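Local atomic coordinates of Lmo0135 protein (Listeria monocytogenes EGD-e, PDB entry 5ISU), a protein that probably serves as the extracellular substrate-binding component of an ABC transporter, likely to take part in peptide uptake. Residues Leu42-Gln45 against Gln46-Ala50; Arg212-Asp216 against Gln217-Asn221. One frame throughout, in Å; residues are numbered along the deposited sequence.

In the fold
Both examples are local, and each shows one end of a helix. Following the chain from the N terminus, strand 19-24 leads into helix 39-48, whose second half and exit form interaction 1. Much later, strand 208-213 runs out into a short link that starts helix 217-225, and this junction is interaction 2. The two contacts stand in series, neither enclosing nor crossing the other, with centres about 21 Å apart. They share one mixed sheet: residues of 42-50 lie against strands 190-195 and 208-213, while 212-216 carries the end of strand 208-213, which pairs with strand 19-24, away into the following helix.

Interaction 1 of 2, residues Leu42-Gln45 against Gln46-Ala50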
loop_
_atom_site.group_PDB
_atom_site.type_symbol
_atom_site.label_atom_id
_atom_site.label_comp_id
_atom_site.label_asym_id
_atom_site.label_seq_id
_atom_site.Cartn_x
_atom_site.Cartn_y
_atom_site.Cartn_z
ATOM N N LEU A 42 -8.594 6.077 -3.344
ATOM C CA LEU A 42 -7.426 6.747 -2.766
ATOM C C LEU A 42 -6.795 7.712 -3.763
ATOM O O LEU A 42 -6.299 8.766 -3.382
ATOM C CB LEU A 42 -6.380 5.721 -2.271
ATOM C CG LEU A 42 -6.714 5.012 -0.955
ATOM C CD1 LEU A 42 -5.777 3.846 -0.645
ATOM C CD2 LEU A 42 -6.711 6.003 0.199
ATOM N N THR A 43 -6.809 7.334 -5.038
ATOM C CA THR A 43 -6.233 8.150 -6.089
ATOM C C THR A 43 -7.007 9.464 -6.186
ATOM O O THR A 43 -6.412 10.534 -6.279
ATOM C CB THR A 43 -6.273 7.398 -7.442
ATOM O OG1 THR A 43 -5.516 6.196 -7.342
ATOM C CG2 THR A 43 -5.700 8.238 -8.585
ATOM N N ILE A 44 -8.333 9.374 -6.107
ATOM C CA ILE A 44 -9.187 10.564 -6.194
ATOM C C ILE A 44 -9.072 11.388 -4.909
ATOM O O ILE A 44 -8.936 12.630 -4.959
ATOM C CB ILE A 44 -10.642 10.194 -6.566
ATOM C CG1 ILE A 44 -10.641 9.561 -7.964
ATOM C CG2 ILE A 44 -11.537 11.425 -6.539
ATOM C CD1 ILE A 44 -11.978 9.079 -8.456
ATOM N N GLN A 45 -9.041 10.703 -3.774
ATOM C CA GLN A 45 -8.888 11.382 -2.482
ATOM C C GLN A 45 -7.616 12.235 -2.393
ATOM O O GLN A 45 -7.624 13.313 -1.806
ATOM C CB GLN A 45 -8.893 10.347 -1.371
ATOM C CG GLN A 45 -8.371 10.847 -0.038
ATOM C CD GLN A 45 -8.422 9.757 1.011
ATOM O OE1 GLN A 45 -9.471 9.178 1.239
ATOM N NE2 GLN A 45 -7.295 9.477 1.649
ATOM N N GLN A 46 -6.528 11.750 -2.982
ATOM C CA GLN A 46 -5.251 12.467 -2.951
ATOM C C GLN A 46 -5.382 13.848 -3.591
ATOM O O GLN A 46 -4.700 14.786 -3.204
ATOM C CB GLN A 46 -4.180 11.675 -3.695
ATOM C CG GLN A 46 -2.769 12.180 -3.488
ATOM C CD GLN A 46 -2.291 11.975 -2.072
ATOM O OE1 GLN A 46 -2.852 11.170 -1.325
ATOM N NE2 GLN A 46 -1.236 12.669 -1.705
ATOM N N ALA A 47 -6.274 13.961 -4.564
ATOM C CA ALA A 47 -6.485 15.223 -5.249
ATOM C C ALA A 47 -7.450 16.135 -4.492
ATOM O O ALA A 47 -7.323 17.333 -4.554
ATOM C CB ALA A 47 -7.009 14.970 -6.647
ATOM N N VAL A 48 -8.376 15.561 -3.744
ATOM C CA VAL A 48 -9.417 16.334 -3.069
ATOM C C VAL A 48 -9.093 16.701 -1.631
ATOM O O VAL A 48 -9.492 17.773 -1.176
ATOM C CB VAL A 48 -10.763 15.579 -3.156
ATOM C CG1 VAL A 48 -11.874 16.319 -2.424
ATOM C CG2 VAL A 48 -11.122 15.365 -4.626
ATOM N N TYR A 49 -8.373 15.825 -0.926
ATOM C CA TYR A 49 -8.001 16.054 0.467
ATOM C C TYR A 49 -6.495 16.125 0.696
ATOM O O TYR A 49 -5.746 15.331 0.162
ATOM C CB TYR A 49 -8.523 14.913 1.333
ATOM C CG TYR A 49 -10.029 14.799 1.432
ATOM C CD1 TYR A 49 -10.769 14.126 0.456
ATOM C CD2 TYR A 49 -10.711 15.317 2.532
ATOM C CE1 TYR A 49 -12.142 13.991 0.572
ATOM C CE2 TYR A 49 -12.081 15.195 2.648
ATOM C CZ TYR A 49 -12.784 14.527 1.674
ATOM O OH TYR A 49 -14.124 14.418 1.800
ATOM N N ALA A 50 -6.082 17.058 1.548
ATOM C CA ALA A 50 -4.702 17.206 1.944
ATOM C C ALA A 50 -4.481 16.509 3.319
ATOM O O ALA A 50 -5.387 16.494 4.159
ATOM C CB ALA A 50 -4.355 18.674 2.038
HETATM O O HOH W 1 -5.026 9.523 -0.792
#
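The C-terminal half of helix 39-48, where Gln45 meets Tyr49, illustrates how a helix closes before its chain turns extended. Tyr49 N donates to Gln45 O over 2.8 Å, a nearly straight bond (167° at the hydrogen), and Tyr49 is the first residue to leave helical angles. One residue earlier, Ile44 O accepts twice: Val48 N lies in the plane of its carbonyl, whereas Ala47 N, at 3.0 Å from Ile44 O, stands above that plane. Such a shared acceptor is consistent with a helix tightening toward 3-10 geometry at its end.

The side chains add a second layer. Tyr49 turns its ring edge to Gln45 O, and its CD1 lies 4.1 Å from Gln45 CG; the Gln45 amide and the ring are inclined by 74°. With CG anti to the backbone N (chi1 164°) and an extended chain beyond, Gln45 reaches a water through a weak bond from NE2. That water donates to Gln46 OE1 at 2.8 Å and to Leu42 O, which also accepts from Gln46 N. Ile44 CG2 meets Val48 CG2 at 4.4 Å.

Gln46 NE2 is held by Arg493 O. Ile44, Ala47 and Val48 pack on strand 190-195, and Thr43 and Ile44 touch Phe211 of strand 208-213.

Interaction 2 of 2, residues Arg212-Asp216 against Gln217-Asn221; sequences RITKD and QNAAN
The backbone stays extended through Thr214, turns at Lys215 and enters helix 217-225 directly behind Asp216, whose carbonyl oxygen accepts the first i-to-i+4 bond across the junction, from Ala220 N at 2.8 Å. Ala220 N lies in the plane of that carbonyl. Inside the new helix Asn221 N donates to Gln217 O, so the regular pattern is under way within one turn.

Asp216 is the N-cap residue, and its carboxylate is the polar centre of the contact. OD1 accepts from Ala219 N at 2.9 Å, with 162° at the hydrogen, through the anti lone pair, the one facing away from OD2. The side chain is swung back over the start of the helix because CG lies opposite the backbone N (chi1 -170°), beside the carbonyl carbon. In this position OD1 also comes within 3.1 Å of Asn218 N, and it lies against the methylene CB of Asn218 and the methyl CB of Ala219, the latter at 3.6 Å. The methyl of Ala220 sits close under the same residue, its CB 3.3 Å from Asp216 O.

Thr214 adds a loose contact. It faces the first turn, and its CG2 comes within 4.2 Å of Ala220 CB, with Ala219 CB a little farther off. Ala220 also touches Lys232 of strand 231-233, while Asn221 OD1 accepts from that lysine's NZ, so the opening turn is tied to the next strand.

Chemically, the junction pairs a carboxylate oxygen with the amide N-H of Ala219 at a helix start, where the main-chain pattern offers it no earlier carbonyl. The negative charge there would be expected to interact favourably with the helix dipole, which may lower the pKa of Asp216 somewhat.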
loop_
_atom_site.group_PDB
_atom_site.type_symbol
_atom_site.label_atom_id
_atom_site.label_comp_id
_atom_site.label_asym_id
_atom_site.label_seq_id
_atom_site.Cartn_x
_atom_site.Cartn_y
_atom_site.Cartn_z
ATOM N N ARG A 212 -10.930 9.670 -15.762
ATOM C CA ARG A 212 -11.669 8.895 -16.779
ATOM C C ARG A 212 -11.631 7.391 -16.508
ATOM O O ARG A 212 -10.573 6.785 -16.493
ATOM C CB ARG A 212 -11.073 9.194 -18.161
ATOM C CG ARG A 212 -11.591 8.375 -19.333
ATOM C CD ARG A 212 -13.083 8.512 -19.553
ATOM N NE ARG A 212 -13.497 9.868 -19.918
ATOM C CZ ARG A 212 -14.761 10.222 -20.162
ATOM N NH1 ARG A 212 -15.752 9.325 -20.085
ATOM N NH2 ARG A 212 -15.047 11.483 -20.482
ATOM N N ILE A 213 -12.802 6.791 -16.369
ATOM C CA ILE A 213 -12.926 5.373 -16.054
ATOM C C ILE A 213 -12.931 4.473 -17.300
ATOM O O ILE A 213 -13.929 4.399 -17.980
ATOM C CB ILE A 213 -14.226 5.133 -15.242
ATOM C CG1 ILE A 213 -14.245 6.027 -13.998
ATOM C CG2 ILE A 213 -14.357 3.662 -14.858
ATOM C CD1 ILE A 213 -15.515 5.935 -13.180
ATOM N N THR A 214 -11.814 3.793 -17.583
ATOM C CA THR A 214 -11.724 2.863 -18.727
ATOM C C THR A 214 -10.965 1.603 -18.289
ATOM O O THR A 214 -9.755 1.645 -17.995
ATOM C CB THR A 214 -11.066 3.483 -19.992
ATOM O OG1 THR A 214 -11.681 4.744 -20.301
ATOM C CG2 THR A 214 -11.212 2.535 -21.227
ATOM N N LYS A 215 -11.706 0.492 -18.284
ATOM C CA LYS A 215 -11.247 -0.831 -17.856
ATOM C C LYS A 215 -10.295 -1.523 -18.854
ATOM O O LYS A 215 -9.174 -1.889 -18.495
ATOM C CB LYS A 215 -12.501 -1.685 -17.631
ATOM C CG LYS A 215 -12.316 -3.015 -16.921
ATOM C CD LYS A 215 -13.691 -3.602 -16.603
ATOM C CE LYS A 215 -13.611 -4.914 -15.845
ATOM N NZ LYS A 215 -12.999 -5.997 -16.656
ATOM N N ASP A 216 -10.733 -1.679 -20.103
ATOM C CA ASP A 216 -9.911 -2.342 -21.137
ATOM C C ASP A 216 -8.607 -1.573 -21.416
ATOM O O ASP A 216 -8.635 -0.425 -21.870
ATOM C CB ASP A 216 -10.729 -2.536 -22.422
ATOM C CG ASP A 216 -10.024 -3.423 -23.448
ATOM O OD1 ASP A 216 -9.123 -2.928 -24.161
ATOM O OD2 ASP A 216 -10.422 -4.603 -23.584
ATOM N N GLN A 217 -7.472 -2.215 -21.145
ATOM C CA GLN A 217 -6.156 -1.577 -21.331
ATOM C C GLN A 217 -5.784 -1.311 -22.792
ATOM O O GLN A 217 -5.146 -0.305 -23.071
ATOM C CB GLN A 217 -5.048 -2.366 -20.614
ATOM C CG GLN A 217 -5.180 -2.297 -19.094
ATOM C CD GLN A 217 -4.863 -0.910 -18.536
ATOM O OE1 GLN A 217 -5.770 -0.121 -18.229
ATOM N NE2 GLN A 217 -3.570 -0.588 -18.460
ATOM N N ASN A 218 -6.159 -2.200 -23.714
ATOM C CA ASN A 218 -5.885 -1.933 -25.141
ATOM C C ASN A 218 -6.612 -0.646 -25.547
ATOM O O ASN A 218 -6.009 0.236 -26.151
ATOM C CB ASN A 218 -6.244 -3.113 -26.057
ATOM C CG ASN A 218 -5.149 -4.184 -26.114
ATOM O OD1 ASN A 218 -4.001 -3.944 -25.741
ATOM N ND2 ASN A 218 -5.495 -5.348 -26.626
ATOM N N ALA A 219 -7.870 -0.520 -25.124
ATOM C CA ALA A 219 -8.657 0.670 -25.390
ATOM C C ALA A 219 -8.107 1.889 -24.645
ATOM O O ALA A 219 -8.060 3.002 -25.190
ATOM C CB ALA A 219 -10.103 0.438 -24.992
ATOM N N ALA A 220 -7.702 1.692 -23.403
ATOM C CA ALA A 220 -7.195 2.806 -22.603
ATOM C C ALA A 220 -5.896 3.359 -23.186
ATOM O O ALA A 220 -5.708 4.567 -23.231
ATOM C CB ALA A 220 -6.991 2.378 -21.153
ATOM N N ASN A 221 -5.011 2.463 -23.620
ATOM C CA ASN A 221 -3.720 2.856 -24.200
ATOM C C ASN A 221 -3.912 3.558 -25.538
ATOM O O ASN A 221 -3.161 4.485 -25.869
ATOM C CB ASN A 221 -2.769 1.657 -24.308
ATOM C CG ASN A 221 -2.264 1.183 -22.937
ATOM O OD1 ASN A 221 -2.304 1.927 -21.949
ATOM N ND2 ASN A 221 -1.753 -0.045 -22.885
#